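PDB 5BVR: alpha-actinin-like protein 1, which binds actin filaments and helps to form and organise the actin ring in cytokinesis and septation, here represented by its tandem calponin-homology actin-binding domain. Local coordinates for residues A[13-18]-A[217-222]; A[115-120]-A[223-228]; A[134-139]-A[147-152]; A[163-168]-A[229-234]; A[186-191]-A[204-209]. One frame throughout, in Å; residues are numbered along the deposited sequence.

Interaction 1: A[13-18]-A[217-222]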
# COMPACT_ATOMS: atom_id res chain seq x y z
N ASN A 13 -8.23 2.61 -6.04
CA ASN A 13 -7.83 1.98 -7.27
C ASN A 13 -6.40 2.43 -7.63
O ASN A 13 -5.50 1.59 -7.85
CB ASN A 13 -8.86 2.35 -8.35
CG ASN A 13 -8.66 1.63 -9.65
OD1 ASN A 13 -7.63 1.04 -9.90
ND2 ASN A 13 -9.67 1.69 -10.50
N ARG A 14 -6.18 3.74 -7.64
CA ARG A 14 -4.90 4.25 -8.06
C ARG A 14 -3.81 3.85 -7.09
O ARG A 14 -2.72 3.48 -7.50
CB ARG A 14 -4.97 5.76 -8.27
CG ARG A 14 -5.75 6.08 -9.55
CD ARG A 14 -5.86 7.58 -9.79
NE ARG A 14 -6.72 8.23 -8.82
CZ ARG A 14 -6.29 9.00 -7.81
NH1 ARG A 14 -5.00 9.24 -7.63
NH2 ARG A 14 -7.19 9.53 -7.01
N THR A 15 -4.10 3.89 -5.80
CA THR A 15 -3.09 3.57 -4.80
C THR A 15 -2.71 2.11 -4.85
O THR A 15 -1.51 1.75 -4.81
CB THR A 15 -3.59 3.92 -3.38
OG1 THR A 15 -3.88 5.32 -3.30
CG2 THR A 15 -2.55 3.61 -2.35
N PHE A 16 -3.71 1.25 -4.93
CA PHE A 16 -3.47 -0.19 -5.04
C PHE A 16 -2.73 -0.53 -6.33
O PHE A 16 -1.89 -1.42 -6.31
CB PHE A 16 -4.79 -0.98 -4.97
CG PHE A 16 -5.40 -1.07 -3.58
CD1 PHE A 16 -4.93 -0.32 -2.49
CD2 PHE A 16 -6.50 -1.91 -3.37
CE1 PHE A 16 -5.53 -0.41 -1.24
CE2 PHE A 16 -7.11 -2.00 -2.10
CZ PHE A 16 -6.60 -1.23 -1.03
N THR A 17 -3.04 0.16 -7.42
CA THR A 17 -2.32 -0.06 -8.68
C THR A 17 -0.86 0.32 -8.51
O THR A 17 0.04 -0.42 -8.90
CB THR A 17 -2.94 0.75 -9.82
OG1 THR A 17 -4.28 0.31 -10.01
CG2 THR A 17 -2.16 0.59 -11.13
N LYS A 18 -0.59 1.47 -7.89
CA LYS A 18 0.79 1.89 -7.68
C LYS A 18 1.53 0.90 -6.77
O LYS A 18 2.70 0.57 -7.04
CB LYS A 18 0.83 3.32 -7.13
CG LYS A 18 0.58 4.38 -8.21
CD LYS A 18 0.46 5.78 -7.67
CE LYS A 18 -1.00 6.18 -7.53
NZ LYS A 18 -1.22 7.56 -7.03
N GLU A 217 -9.07 5.11 4.00
CA GLU A 217 -8.28 4.48 5.04
C GLU A 217 -7.28 3.47 4.50
O GLU A 217 -6.12 3.49 4.89
CB GLU A 217 -9.21 3.79 6.04
CG GLU A 217 -8.46 3.28 7.27
CD GLU A 217 -9.34 2.59 8.28
OE1 GLU A 217 -10.48 2.19 7.95
OE2 GLU A 217 -8.86 2.43 9.41
N ARG A 218 -7.73 2.56 3.65
CA ARG A 218 -6.83 1.53 3.16
C ARG A 218 -5.68 2.11 2.36
O ARG A 218 -4.56 1.64 2.46
CB ARG A 218 -7.61 0.52 2.34
CG ARG A 218 -8.57 -0.29 3.20
CD ARG A 218 -9.48 -1.24 2.41
NE ARG A 218 -10.25 -2.05 3.35
CZ ARG A 218 -11.01 -3.10 3.01
NH1 ARG A 218 -11.12 -3.48 1.74
NH2 ARG A 218 -11.64 -3.77 3.96
N SER A 219 -5.94 3.14 1.56
CA SER A 219 -4.89 3.81 0.82
C SER A 219 -3.84 4.43 1.76
O SER A 219 -2.63 4.31 1.56
CB SER A 219 -5.47 4.86 -0.11
OG SER A 219 -6.33 4.28 -1.05
N ILE A 220 -4.31 5.14 2.76
CA ILE A 220 -3.41 5.76 3.72
C ILE A 220 -2.59 4.69 4.42
O ILE A 220 -1.36 4.83 4.54
CB ILE A 220 -4.15 6.70 4.70
CG1 ILE A 220 -4.61 7.94 3.93
CG2 ILE A 220 -3.27 7.06 5.89
CD1 ILE A 220 -5.57 8.81 4.72
N MET A 221 -3.24 3.64 4.91
CA MET A 221 -2.51 2.56 5.56
C MET A 221 -1.43 1.97 4.66
O MET A 221 -0.33 1.68 5.11
CB MET A 221 -3.45 1.45 5.96
CG MET A 221 -4.38 1.80 7.12
SD MET A 221 -5.52 0.47 7.54
CE MET A 221 -4.29 -0.74 7.99
N THR A 222 -1.77 1.75 3.41
CA THR A 222 -0.82 1.18 2.47
C THR A 222 0.43 2.05 2.37
O THR A 222 1.57 1.53 2.35
CB THR A 222 -1.44 1.00 1.07
OG1 THR A 222 -2.59 0.15 1.18
CG2 THR A 222 -0.47 0.35 0.08
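In this tandem calponin-homology (CH) actin-binding domain, helix 11-25 near the chain start packs against helix 217-234 of the second CH repeat. The axes of the short segments approach to 9.4 Å at an angle of 29°. Small side chains make the centre. Thr15 points at the partner helix. Its CG2 lies anti to the backbone N and meets Ser219 CB at 3.9 Å. The hydroxyls look mainly to their own neighbourhoods: Thr15 OG1 bonds Val11 O, and Ser219 OG bonds Asp216. Phe16 reaches across with its ring tip. Arg218 CB sits at the ring edge, 3.9 Å from Phe16 CZ. The Arg218 chain then runs extended and leads away to a cation-pi contact with Trp109; with Asp216, it also belongs to a zinc site. The guanidinium plane is 15° from that of the Phe16 ring. Thr222 crosses Phe16 at about a right angle. Its OG1 turns back to its own helix, where Thr222 OG1 donates to Arg218 O at 2.8 Å from above the carbonyl plane.

Interaction 2: A[115-120]-A[223-228]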
# COMPACT_ATOMS: atom_id res chain seq x y z
N PHE A 115 0.71 -9.18 3.39
CA PHE A 115 2.11 -9.18 3.00
C PHE A 115 2.85 -7.88 3.29
O PHE A 115 4.07 -7.82 3.22
CB PHE A 115 2.25 -9.59 1.53
CG PHE A 115 1.87 -11.01 1.28
CD1 PHE A 115 2.73 -12.03 1.68
CD2 PHE A 115 0.66 -11.33 0.71
CE1 PHE A 115 2.37 -13.35 1.49
CE2 PHE A 115 0.30 -12.65 0.51
CZ PHE A 115 1.17 -13.67 0.89
N THR A 116 2.11 -6.83 3.62
CA THR A 116 2.71 -5.55 3.95
C THR A 116 2.45 -5.12 5.38
O THR A 116 3.25 -4.42 5.96
CB THR A 116 2.19 -4.46 2.98
OG1 THR A 116 2.67 -4.74 1.66
CG2 THR A 116 2.62 -3.07 3.37
N ILE A 117 1.30 -5.47 5.94
CA ILE A 117 0.93 -4.96 7.24
C ILE A 117 0.99 -5.99 8.36
O ILE A 117 1.36 -5.66 9.45
CB ILE A 117 -0.43 -4.29 7.15
CG1 ILE A 117 -0.25 -3.00 6.32
CG2 ILE A 117 -1.01 -3.96 8.53
CD1 ILE A 117 -1.49 -2.29 6.00
N ALA A 118 0.67 -7.25 8.07
CA ALA A 118 0.55 -8.23 9.15
C ALA A 118 1.82 -8.38 9.99
O ALA A 118 1.72 -8.59 11.20
CB ALA A 118 0.14 -9.57 8.58
N ASP A 119 2.99 -8.28 9.37
CA ASP A 119 4.26 -8.51 10.08
C ASP A 119 4.76 -7.26 10.82
O ASP A 119 5.75 -7.33 11.55
CB ASP A 119 5.35 -8.98 9.12
CG ASP A 119 5.98 -7.84 8.37
OD1 ASP A 119 5.39 -7.38 7.37
OD2 ASP A 119 7.07 -7.37 8.79
N ILE A 120 4.10 -6.13 10.62
CA ILE A 120 4.46 -4.91 11.36
C ILE A 120 4.26 -5.19 12.84
O ILE A 120 3.25 -5.73 13.24
CB ILE A 120 3.63 -3.71 10.87
CG1 ILE A 120 3.95 -3.41 9.41
CG2 ILE A 120 3.86 -2.49 11.76
CD1 ILE A 120 3.18 -2.31 8.79
N TYR A 223 0.25 3.36 2.26
CA TYR A 223 1.34 4.30 2.11
C TYR A 223 2.14 4.44 3.44
O TYR A 223 3.38 4.37 3.43
CB TYR A 223 0.81 5.66 1.62
CG TYR A 223 1.90 6.69 1.43
CD1 TYR A 223 2.96 6.50 0.57
CD2 TYR A 223 1.84 7.89 2.11
CE1 TYR A 223 3.97 7.46 0.43
CE2 TYR A 223 2.83 8.86 1.97
CZ TYR A 223 3.88 8.65 1.13
OH TYR A 223 4.87 9.59 1.00
N VAL A 224 1.45 4.59 4.56
CA VAL A 224 2.12 4.75 5.84
C VAL A 224 2.95 3.49 6.16
O VAL A 224 4.04 3.59 6.74
CB VAL A 224 1.11 5.03 6.95
CG1 VAL A 224 1.77 4.93 8.33
CG2 VAL A 224 0.51 6.41 6.75
N ALA A 225 2.47 2.30 5.77
CA ALA A 225 3.25 1.07 5.98
C ALA A 225 4.63 1.17 5.31
O ALA A 225 5.61 0.56 5.80
CB ALA A 225 2.51 -0.15 5.44
N GLU A 226 4.74 1.91 4.21
CA GLU A 226 6.04 2.09 3.54
C GLU A 226 7.01 2.82 4.46
O GLU A 226 8.21 2.54 4.45
CB GLU A 226 5.95 2.85 2.21
CG GLU A 226 5.11 2.16 1.13
CD GLU A 226 5.81 1.01 0.44
OE1 GLU A 226 7.03 0.84 0.62
OE2 GLU A 226 5.12 0.27 -0.30
N TYR A 227 6.51 3.78 5.23
CA TYR A 227 7.33 4.49 6.20
C TYR A 227 7.85 3.54 7.27
O TYR A 227 9.04 3.53 7.60
CB TYR A 227 6.57 5.63 6.87
CG TYR A 227 6.35 6.85 5.99
CD1 TYR A 227 5.58 6.78 4.84
CD2 TYR A 227 6.88 8.08 6.33
CE1 TYR A 227 5.39 7.90 4.04
CE2 TYR A 227 6.70 9.19 5.55
CZ TYR A 227 5.94 9.10 4.41
OH TYR A 227 5.78 10.23 3.66
N PHE A 228 6.98 2.73 7.84
CA PHE A 228 7.40 1.77 8.85
C PHE A 228 8.52 0.87 8.32
O PHE A 228 9.56 0.67 8.98
CB PHE A 228 6.24 0.88 9.28
CG PHE A 228 6.66 -0.20 10.23
CD1 PHE A 228 6.75 0.07 11.59
CD2 PHE A 228 7.07 -1.45 9.77
CE1 PHE A 228 7.19 -0.91 12.48
CE2 PHE A 228 7.50 -2.43 10.66
CZ PHE A 228 7.56 -2.14 12.02
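The end of helix 101-117 of the first CH domain and the turn after it pack on helix 217-234 of the second. The segment 115-120 contains a wider pi-type turn at 115-117, followed by a type I beta turn from Ile117 to Ile120. The tight part is Ile120 on Phe228. Ile120 CG2, anti to its backbone N, stands over the centre of the Phe228 ring, 3.6 Å from the centroid. It is only 5° off the ring normal, a well-aligned CH-pi contact. Ile120 CG1 approaches Phe228 CD2 at 3.7 Å. The Phe228 ring is presented with CG anti to the backbone N (chi1 175°), and Trp134 meets it edge-to-face. Leu131 of helix 127-138 adds to this buried patch. The Ile117 end is looser. Ile117 turns only its CG1 to Ala225 CB, at 4.1 Å, and buries little area here. Asp119, at the exposed tip of the turn, makes no close contact with 223-228. The side chain of His229 hydrogen-bonds through NE2 to Thr116 O, tying the helix end to the next turn of helix 217-234. Between these regions Ala225 is the meeting point: its CB takes Ile120 CD1 at 4.0 Å and Thr116 CG2 at 3.6 Å.

Interaction 3: A[134-139]-A[147-152]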
# COMPACT_ATOMS: atom_id res chain seq x y z
N TRP A 134 3.04 2.37 16.35
CA TRP A 134 4.31 2.88 15.86
C TRP A 134 4.21 4.36 15.49
O TRP A 134 5.04 5.17 15.88
CB TRP A 134 4.80 2.05 14.68
CG TRP A 134 6.10 2.48 14.09
CD1 TRP A 134 7.35 2.09 14.49
CD2 TRP A 134 6.29 3.34 12.96
NE1 TRP A 134 8.30 2.65 13.68
CE2 TRP A 134 7.68 3.43 12.73
CE3 TRP A 134 5.43 4.03 12.10
CZ2 TRP A 134 8.22 4.19 11.72
CZ3 TRP A 134 5.99 4.78 11.08
CH2 TRP A 134 7.36 4.85 10.89
N CYS A 135 3.17 4.71 14.76
CA CYS A 135 2.97 6.11 14.39
C CYS A 135 2.81 6.99 15.62
O CYS A 135 3.35 8.08 15.67
CB CYS A 135 1.73 6.24 13.51
SG CYS A 135 1.90 5.52 11.84
N GLN A 136 2.04 6.52 16.58
CA GLN A 136 1.85 7.27 17.82
C GLN A 136 3.14 7.47 18.60
O GLN A 136 3.43 8.59 19.07
CB GLN A 136 0.79 6.60 18.70
CG GLN A 136 -0.58 6.60 18.06
CD GLN A 136 -1.60 5.76 18.81
OE1 GLN A 136 -1.26 4.81 19.52
NE2 GLN A 136 -2.86 6.10 18.63
N ARG A 137 3.92 6.40 18.74
CA ARG A 137 5.17 6.50 19.48
C ARG A 137 6.17 7.41 18.78
O ARG A 137 6.84 8.24 19.42
CB ARG A 137 5.76 5.11 19.73
CG ARG A 137 4.95 4.25 20.70
CD ARG A 137 5.09 4.68 22.19
NE ARG A 137 4.41 3.70 23.04
CZ ARG A 137 3.13 3.74 23.39
NH1 ARG A 137 2.36 4.77 23.04
NH2 ARG A 137 2.62 2.74 24.10
N LYS A 138 6.28 7.27 17.46
CA LYS A 138 7.23 8.06 16.70
C LYS A 138 6.86 9.55 16.66
O LYS A 138 7.74 10.39 16.49
CB LYS A 138 7.39 7.53 15.27
CG LYS A 138 8.09 6.17 15.16
CD LYS A 138 9.52 6.20 15.67
CE LYS A 138 10.25 4.90 15.37
NZ LYS A 138 11.69 4.99 15.77
N THR A 139 5.58 9.87 16.85
CA THR A 139 5.15 11.29 16.83
C THR A 139 4.81 11.84 18.20
O THR A 139 4.24 12.93 18.31
CB THR A 139 3.95 11.50 15.88
OG1 THR A 139 2.83 10.71 16.30
CG2 THR A 139 4.34 11.17 14.45
N ASP A 147 -1.56 14.42 16.25
CA ASP A 147 -2.24 13.50 17.15
C ASP A 147 -2.79 12.35 16.31
O ASP A 147 -3.87 12.44 15.74
CB ASP A 147 -3.36 14.20 17.92
CG ASP A 147 -4.00 13.29 18.95
OD1 ASP A 147 -3.43 12.25 19.31
OD2 ASP A 147 -5.11 13.65 19.42
N VAL A 148 -2.01 11.28 16.20
CA VAL A 148 -2.39 10.19 15.32
C VAL A 148 -3.35 9.27 16.05
O VAL A 148 -2.97 8.60 17.02
CB VAL A 148 -1.16 9.43 14.83
CG1 VAL A 148 -1.60 8.27 13.97
CG2 VAL A 148 -0.27 10.33 14.02
N GLN A 149 -4.60 9.28 15.63
CA GLN A 149 -5.65 8.52 16.29
C GLN A 149 -6.30 7.51 15.35
O GLN A 149 -7.14 6.71 15.79
CB GLN A 149 -6.73 9.46 16.82
CG GLN A 149 -6.28 10.30 18.00
CD GLN A 149 -5.78 9.45 19.16
OE1 GLN A 149 -6.32 8.37 19.43
NE2 GLN A 149 -4.73 9.92 19.85
N ASP A 150 -5.91 7.54 14.07
CA ASP A 150 -6.52 6.74 13.03
C ASP A 150 -5.67 6.80 11.78
O ASP A 150 -4.60 7.39 11.79
CB ASP A 150 -7.92 7.30 12.74
CG ASP A 150 -7.88 8.77 12.43
OD1 ASP A 150 -7.04 9.20 11.61
OD2 ASP A 150 -8.64 9.51 13.09
N PHE A 151 -6.13 6.13 10.72
CA PHE A 151 -5.51 6.21 9.41
C PHE A 151 -6.37 6.98 8.42
O PHE A 151 -6.40 6.68 7.22
CB PHE A 151 -5.22 4.79 8.90
CG PHE A 151 -4.13 4.09 9.67
CD1 PHE A 151 -2.83 4.51 9.54
CD2 PHE A 151 -4.41 3.03 10.49
CE1 PHE A 151 -1.81 3.87 10.24
CE2 PHE A 151 -3.40 2.39 11.19
CZ PHE A 151 -2.10 2.81 11.06
N THR A 152 -7.05 8.00 8.93
CA THR A 152 -7.87 8.87 8.10
C THR A 152 -7.59 10.35 8.43
O THR A 152 -6.62 10.93 7.93
CB THR A 152 -9.38 8.51 8.22
OG1 THR A 152 -9.77 8.51 9.59
CG2 THR A 152 -9.64 7.12 7.61
O HOH W 1 0.47 11.21 17.55
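The loop 147-152 runs without regular structure past the end of helix 127-138, and its backbone comes closest where the CA atoms of Gln136 and Val148 are 5.7 Å apart. Both belong to the second CH domain, where this loop leads from helix 127-138 to helix 159-168. Val148 is the apolar centre. Its two methyls divide the helix between them. Val148 CG1, anti to its backbone N, meets Cys135 CB at 3.9 Å. Val148 CG2 faces Thr139 OG1 at the same distance. Trp155 and Leu132 also pack on Val148. Further along the loop, Phe151 brings its ring end near the thiol, with Phe151 CE1 4.4 Å from Cys135 SG, and packs on Met221 of helix 217-234. Polar groups add bonds beside this apolar centre. Gln136 is extended beyond CG (chi2 171°), which carries its amide to the loop. Gln136 NE2 donates to Val148 O at 3.0 Å. The bond is fairly straight, 162° at the hydrogen, and lies in both the carbonyl plane and the amide plane. Thr139 is the first residue past the helix, and its OG1 takes the crowded position between N and carbonyl carbon. That hydroxyl donates to Cys135 O at 2.8 Å. It also accepts from a water, which in turn accepts from Val148 N at 2.8 Å.

Interaction 4: A[163-168]-A[229-234]. With ZN (zinc ion), chain B.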
# COMPACT_ATOMS: atom_id res chain seq x y z
N ALA A 163 6.21 15.09 10.51
CA ALA A 163 6.79 14.78 11.82
C ALA A 163 7.49 13.43 11.77
O ALA A 163 8.57 13.28 12.35
CB ALA A 163 5.72 14.77 12.88
N LEU A 164 6.89 12.46 11.08
CA LEU A 164 7.54 11.15 10.97
C LEU A 164 8.90 11.28 10.33
O LEU A 164 9.86 10.67 10.78
CB LEU A 164 6.67 10.19 10.16
CG LEU A 164 5.52 9.50 10.87
CD1 LEU A 164 4.72 8.67 9.87
CD2 LEU A 164 5.98 8.63 12.01
N ILE A 165 8.98 12.06 9.26
CA ILE A 165 10.24 12.25 8.55
C ILE A 165 11.24 12.99 9.44
O ILE A 165 12.39 12.57 9.58
CB ILE A 165 10.03 13.02 7.24
CG1 ILE A 165 9.22 12.15 6.28
CG2 ILE A 165 11.37 13.37 6.61
CD1 ILE A 165 8.74 12.88 5.06
N HIS A 166 10.79 14.09 10.03
CA HIS A 166 11.67 14.88 10.87
C HIS A 166 12.28 14.08 12.04
O HIS A 166 13.49 14.22 12.34
CB HIS A 166 10.92 16.11 11.41
CG HIS A 166 11.71 16.93 12.37
ND1 HIS A 166 11.40 17.00 13.70
CD2 HIS A 166 12.79 17.73 12.18
CE1 HIS A 166 12.26 17.80 14.31
NE2 HIS A 166 13.10 18.27 13.41
N GLN A 167 11.48 13.27 12.72
CA GLN A 167 12.01 12.57 13.89
C GLN A 167 13.00 11.49 13.48
O GLN A 167 13.94 11.18 14.21
CB GLN A 167 10.91 12.01 14.78
CG GLN A 167 9.99 11.01 14.14
CD GLN A 167 10.56 9.62 14.13
OE1 GLN A 167 11.22 9.20 15.09
NE2 GLN A 167 10.28 8.88 13.05
N HIS A 168 12.83 10.97 12.26
CA HIS A 168 13.73 9.95 11.75
C HIS A 168 15.00 10.57 11.17
O HIS A 168 16.11 10.03 11.34
CB HIS A 168 12.96 9.11 10.72
CG HIS A 168 13.82 8.20 9.90
ND1 HIS A 168 14.41 7.05 10.39
CD2 HIS A 168 14.19 8.31 8.61
CE1 HIS A 168 15.07 6.47 9.40
NE2 HIS A 168 14.97 7.23 8.32
N HIS A 229 8.31 0.28 7.15
CA HIS A 229 9.31 -0.67 6.67
C HIS A 229 10.61 0.03 6.28
O HIS A 229 11.72 -0.46 6.60
CB HIS A 229 8.79 -1.49 5.50
CG HIS A 229 7.72 -2.48 5.87
ND1 HIS A 229 7.98 -3.59 6.66
CD2 HIS A 229 6.39 -2.49 5.62
CE1 HIS A 229 6.86 -4.26 6.84
NE2 HIS A 229 5.88 -3.62 6.22
N ALA A 230 10.52 1.17 5.61
CA ALA A 230 11.74 1.86 5.20
C ALA A 230 12.51 2.38 6.40
O ALA A 230 13.72 2.18 6.49
CB ALA A 230 11.42 2.99 4.22
N PHE A 231 11.81 3.06 7.31
CA PHE A 231 12.49 3.63 8.46
C PHE A 231 13.14 2.51 9.27
O PHE A 231 14.29 2.63 9.71
CB PHE A 231 11.52 4.41 9.37
CG PHE A 231 11.06 5.72 8.82
CD1 PHE A 231 11.37 6.16 7.54
CD2 PHE A 231 10.32 6.55 9.64
CE1 PHE A 231 10.92 7.40 7.09
CE2 PHE A 231 9.88 7.79 9.19
CZ PHE A 231 10.18 8.21 7.91
N SER A 232 12.38 1.44 9.52
CA SER A 232 12.88 0.35 10.34
C SER A 232 14.13 -0.28 9.72
O SER A 232 15.10 -0.59 10.40
CB SER A 232 11.82 -0.71 10.57
OG SER A 232 10.70 -0.18 11.29
N THR A 233 14.10 -0.49 8.41
CA THR A 233 15.23 -1.09 7.71
C THR A 233 16.43 -0.18 7.75
O THR A 233 17.55 -0.62 8.03
CB THR A 233 14.82 -1.41 6.27
OG1 THR A 233 13.79 -2.40 6.31
CG2 THR A 233 16.00 -1.94 5.46
N LEU A 234 16.20 1.10 7.49
CA LEU A 234 17.29 2.05 7.47
C LEU A 234 17.90 2.26 8.85
O LEU A 234 19.08 2.61 8.95
CB LEU A 234 16.83 3.37 6.85
CG LEU A 234 16.56 3.31 5.34
CD1 LEU A 234 15.72 4.52 4.86
CD2 LEU A 234 17.87 3.21 4.57
ZN ZN B . 14.19 6.19 12.06
O HOH W 2 12.02 6.10 12.75
O HOH W 3 15.20 7.28 13.41
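A zinc site lies where the ends of helix 159-168 and helix 217-234 of the second CH domain come together. The segments are almost parallel, at 3°, with axes 11.8 Å apart. Phe231 fills that distance as a knob among Leu164, Ile165, Gln167 and His168. Its ring lies face-to-face with the His168 imidazole, centroids 4.0 Å apart and planes at 7°. Each CB also rests over the other ring, giving a CH-pi contact both ways. The far rim of the knob reaches the helix backbone, with Phe231 CE2 3.3 Å from Leu164 O. That carbonyl also accepts from Gln167 NE2 at 2.9 Å, on a lone pair. Gln167 is bent at chi2 to fold back on its own helix. His168 has CG anti to its backbone N (chi1 168°), and its ND1 binds the zinc at 1.9 Å. Two waters and Asp235 complete the ligands found. An alanine in place of Phe231 would remove the stacked ring and probably loosen both the helix pairing and the orientation of His168. Metal binding at ND1 would probably draw charge from the imidazole, making it an electron-poor partner for the phenyl face.

Interaction 5: A[186-191]-A[204-209]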
# COMPACT_ATOMS: atom_id res chain seq x y z
N ASN A 186 3.03 21.40 2.85
CA ASN A 186 3.68 20.50 3.80
C ASN A 186 3.50 19.04 3.38
O ASN A 186 4.42 18.26 3.47
CB ASN A 186 3.14 20.74 5.20
CG ASN A 186 3.55 22.11 5.72
OD1 ASN A 186 4.48 22.74 5.19
ND2 ASN A 186 2.90 22.55 6.79
N MET A 187 2.32 18.68 2.92
CA MET A 187 2.06 17.33 2.39
C MET A 187 3.00 17.04 1.22
O MET A 187 3.61 15.97 1.12
CB MET A 187 0.61 17.21 1.89
CG MET A 187 0.14 15.78 1.60
SD MET A 187 -0.25 14.87 3.09
CE MET A 187 -1.80 15.67 3.56
N GLN A 188 3.07 17.98 0.29
CA GLN A 188 3.91 17.82 -0.89
C GLN A 188 5.38 17.65 -0.47
O GLN A 188 6.09 16.78 -0.99
CB GLN A 188 3.75 19.04 -1.79
CG GLN A 188 4.52 18.96 -3.09
CD GLN A 188 3.94 17.94 -4.04
OE1 GLN A 188 2.77 18.03 -4.41
NE2 GLN A 188 4.75 16.96 -4.43
N LEU A 189 5.82 18.47 0.47
CA LEU A 189 7.19 18.39 0.98
C LEU A 189 7.50 16.99 1.52
O LEU A 189 8.50 16.37 1.14
CB LEU A 189 7.40 19.45 2.07
CG LEU A 189 8.81 19.56 2.62
CD1 LEU A 189 9.76 20.13 1.58
CD2 LEU A 189 8.81 20.40 3.89
N ALA A 190 6.62 16.50 2.39
CA ALA A 190 6.82 15.18 2.98
C ALA A 190 6.87 14.11 1.90
O ALA A 190 7.78 13.27 1.90
CB ALA A 190 5.73 14.86 3.98
N PHE A 191 5.91 14.09 0.98
CA PHE A 191 5.88 13.06 -0.04
C PHE A 191 7.15 13.11 -0.89
O PHE A 191 7.68 12.06 -1.26
CB PHE A 191 4.65 13.20 -0.93
CG PHE A 191 3.34 12.87 -0.25
CD1 PHE A 191 3.26 12.57 1.11
CD2 PHE A 191 2.18 12.84 -1.01
CE1 PHE A 191 2.01 12.26 1.69
CE2 PHE A 191 0.96 12.54 -0.43
CZ PHE A 191 0.89 12.25 0.91
N ILE A 204 0.36 7.66 -3.00
CA ILE A 204 -0.82 8.52 -2.97
C ILE A 204 -0.46 9.92 -3.42
O ILE A 204 0.66 10.38 -3.22
CB ILE A 204 -1.49 8.55 -1.58
CG1 ILE A 204 -0.53 9.08 -0.51
CG2 ILE A 204 -2.00 7.20 -1.22
CD1 ILE A 204 -1.15 9.16 0.88
N GLU A 205 -1.41 10.58 -4.07
CA GLU A 205 -1.20 11.94 -4.52
C GLU A 205 -1.56 12.88 -3.37
O GLU A 205 -2.39 12.54 -2.51
CB GLU A 205 -2.10 12.26 -5.71
CG GLU A 205 -2.05 11.26 -6.87
CD GLU A 205 -0.83 11.43 -7.73
OE1 GLU A 205 0.05 12.24 -7.37
OE2 GLU A 205 -0.76 10.74 -8.79
N VAL A 206 -0.94 14.05 -3.36
CA VAL A 206 -1.25 15.04 -2.35
C VAL A 206 -2.77 15.29 -2.30
O VAL A 206 -3.37 15.32 -1.21
CB VAL A 206 -0.47 16.34 -2.61
CG1 VAL A 206 -1.01 17.50 -1.77
CG2 VAL A 206 1.02 16.10 -2.36
N GLU A 207 -3.39 15.48 -3.46
CA GLU A 207 -4.81 15.81 -3.51
C GLU A 207 -5.69 14.66 -3.02
O GLU A 207 -6.87 14.86 -2.73
CB GLU A 207 -5.21 16.31 -4.90
CG GLU A 207 -4.97 15.34 -6.05
CD GLU A 207 -3.58 15.44 -6.69
OE1 GLU A 207 -2.62 15.91 -6.03
OE2 GLU A 207 -3.45 15.03 -7.87
N ASP A 208 -5.12 13.46 -2.91
CA ASP A 208 -5.92 12.32 -2.47
C ASP A 208 -6.17 12.36 -0.95
O ASP A 208 -7.05 11.68 -0.45
CB ASP A 208 -5.25 10.99 -2.82
CG ASP A 208 -5.13 10.75 -4.32
OD1 ASP A 208 -5.94 11.30 -5.08
OD2 ASP A 208 -4.21 9.97 -4.71
N VAL A 209 -5.38 13.13 -0.22
CA VAL A 209 -5.46 13.13 1.25
C VAL A 209 -5.48 14.53 1.87
O VAL A 209 -6.11 14.73 2.91
CB VAL A 209 -4.34 12.25 1.87
CG1 VAL A 209 -3.05 12.48 1.18
CG2 VAL A 209 -4.17 12.45 3.39
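Apolar contacts dominate where helix 183-198 meets 204-209, a loop leading into a short, weakly bonded helix. Phe191 points at the partner. Ile204 crosses its tip at about a right angle, with Phe191 CZ 3.7 Å from Ile204 CD1. Val209 CG1 stands at the ring edge. Val206 CG2 approaches obliquely, 3.7 Å from Phe191 CD2. Met187, bent at chi2 and chi3, lays its CG over one face of the Phe191 ring. Its methyl end turns to Val209, with Met187 CE 4.0 Å from Val209 CG2. An alanine in place of Phe191 would lose the ring that joins Ile204, Val206 and Val209, and would probably loosen this part of the core. At the margin, Gln188 OE1 touches Val206 CG2 at 3.3 Å, while Gln188 NE2 bonds Asp192. Within 204-209, Glu205 N donates to Asp208 OD2 at 2.9 Å, bracing the turn. Phe161 and Tyr223 meet Phe191 edge-to-face, and these aromatic rings are part of the helical core of the second CH domain.

Helix 217-234 is the common spine: interactions 1, 2 and 4 use successive stretches of it (217-222, 223-228 and 229-234). Interactions 1 and 2 bring chain from the first CH range onto it; their centres are 12 Å apart, and Met221 CE meets Ile117 CD1 at 3.8 Å. Interactions 3, 4 and 5 lie within the second CH range. Trp134 links three contacts, with its CG 3.5 Å from Phe228 CD1 and its CH2 3.6 Å from Phe231 CD2. A salt bridge from Arg14 NH2 to Asp208 OD1, 2.9 Å, ties interaction 1 to interaction 5. One zinc is bound in interaction 4; Arg218 of interaction 1 belongs to another zinc site. The centres of these two contacts are 20 Å apart.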